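Accelerated cell death 11 (Arabidopsis thaliana, PDB 4NT1) transfers ceramide-1-phosphate and phytoceramide-1-phosphate selectively between membranes, apparently needing a phosphate in the lipid headgroup. Local coordinates at residues Arg162-Leu165 with Leu166-Lys170. Numbering follows the deposited sequence.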
# COMPACT_ATOMS: atom_id res chain seq x y z
N ARG A 162 -7.56 -17.71 6.76
CA ARG A 162 -7.63 -16.48 7.54
C ARG A 162 -6.94 -16.68 8.89
O ARG A 162 -6.17 -15.83 9.34
CB ARG A 162 -9.10 -16.07 7.70
CG ARG A 162 -9.33 -14.85 8.55
CD ARG A 162 -10.83 -14.57 8.60
NE ARG A 162 -11.18 -13.51 9.54
CZ ARG A 162 -11.89 -12.44 9.22
NH1 ARG A 162 -12.35 -12.27 7.98
NH2 ARG A 162 -12.15 -11.53 10.16
N ALA A 163 -7.19 -17.83 9.50
CA ALA A 163 -6.55 -18.17 10.77
C ALA A 163 -5.03 -18.24 10.66
O ALA A 163 -4.31 -17.82 11.56
CB ALA A 163 -7.10 -19.48 11.31
N HIS A 164 -4.54 -18.78 9.55
CA HIS A 164 -3.11 -18.89 9.33
C HIS A 164 -2.48 -17.51 9.15
O HIS A 164 -1.39 -17.25 9.66
CB HIS A 164 -2.80 -19.78 8.12
CG HIS A 164 -1.34 -20.03 7.92
ND1 HIS A 164 -0.80 -20.37 6.70
CD2 HIS A 164 -0.31 -19.99 8.79
CE1 HIS A 164 0.50 -20.52 6.82
NE2 HIS A 164 0.83 -20.30 8.08
N LEU A 165 -3.17 -16.62 8.44
CA LEU A 165 -2.66 -15.25 8.27
C LEU A 165 -2.52 -14.55 9.62
O LEU A 165 -1.51 -13.90 9.91
CB LEU A 165 -3.55 -14.43 7.33
CG LEU A 165 -3.14 -12.95 7.19
CD1 LEU A 165 -1.79 -12.84 6.50
CD2 LEU A 165 -4.19 -12.11 6.46
N LEU A 166 -3.54 -14.68 10.46
CA LEU A 166 -3.47 -14.07 11.78
C LEU A 166 -2.31 -14.66 12.57
O LEU A 166 -1.64 -13.97 13.33
CB LEU A 166 -4.80 -14.25 12.52
CG LEU A 166 -5.99 -13.58 11.84
CD1 LEU A 166 -7.23 -13.62 12.74
CD2 LEU A 166 -5.65 -12.15 11.46
N ASN A 167 -2.05 -15.95 12.39
CA ASN A 167 -0.93 -16.59 13.06
C ASN A 167 0.40 -15.99 12.61
O ASN A 167 1.28 -15.72 13.42
CB ASN A 167 -0.95 -18.10 12.81
CG ASN A 167 0.14 -18.83 13.57
OD1 ASN A 167 0.05 -19.02 14.78
ND2 ASN A 167 1.19 -19.24 12.86
N MET A 168 0.53 -15.79 11.30
CA MET A 168 1.73 -15.17 10.73
C MET A 168 1.93 -13.76 11.26
O MET A 168 3.06 -13.29 11.39
CB MET A 168 1.63 -15.13 9.21
CG MET A 168 1.75 -16.47 8.51
SD MET A 168 1.64 -16.28 6.73
CE MET A 168 -0.10 -16.50 6.44
N LEU A 169 0.83 -13.07 11.55
CA LEU A 169 0.89 -11.70 12.06
C LEU A 169 0.91 -11.63 13.59
O LEU A 169 0.95 -10.55 14.17
CB LEU A 169 -0.29 -10.88 11.52
CG LEU A 169 -0.44 -10.91 10.00
CD1 LEU A 169 -1.75 -10.27 9.58
CD2 LEU A 169 0.75 -10.25 9.32
N LYS A 170 0.86 -12.79 14.23
CA LYS A 170 0.98 -12.86 15.69
C LYS A 170 -0.16 -12.14 16.42
O LYS A 170 0.08 -11.48 17.42
CB LYS A 170 2.33 -12.28 16.13
CG LYS A 170 3.53 -12.87 15.42
CD LYS A 170 3.72 -14.34 15.77
CE LYS A 170 4.95 -14.93 15.11
NZ LYS A 170 5.19 -16.35 15.52
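Between His164 and Met168, and between Leu165 and Leu169, side chains four residues apart meet along helix 162-168 and its C-terminal end, a local contact that finishes in the turn leading to helix 173-199. The methyl CE of Met168 sits over the centre of one His164 ring face, 3.9 Å from the centroid and 8° off the normal, a CH-pi contact; Met168 SD lies over the same face, 4.5 Å from the His164 centroid. The bend about the CG-SD bond of Met168 (chi3 -92°) turns CE back along the helix, where an unbranched, flexible thioether can lie against a flat ring. Met168 CE also lies 4.0 Å from Leu165 CD1, so it bridges the exposed His164 and the buried Leu165. Leu165 CG meets Leu169 CD1 at 3.9 Å; these branched apolar ends suit the inward side, where Leu165 touches Cys50 and Leu169 touches Leu47 of helix 34-51. In the all-helical GLTP fold, this short helix thus packs on helix 34-51, while Leu166 reaches Glu173 and Ala176 of helix 173-199. Glu173 also forms a salt bridge with buried Arg162, whose extended chain carries its guanidinium group to both this carboxylate and the Ile119 carbonyl. Four i to i+4 backbone bonds hold the turns, from Leu166 N to Arg162 O (3.1 Å) through Leu169 N to Leu165 O (3.0 Å). A Schellman motif closes the helix: Lys170 takes a positive phi of 63°, and its N-H, in one of the motif's two bonds back into the last turn, reaches Asn167 O (Lys170 N to Asn167 O 3.1 Å).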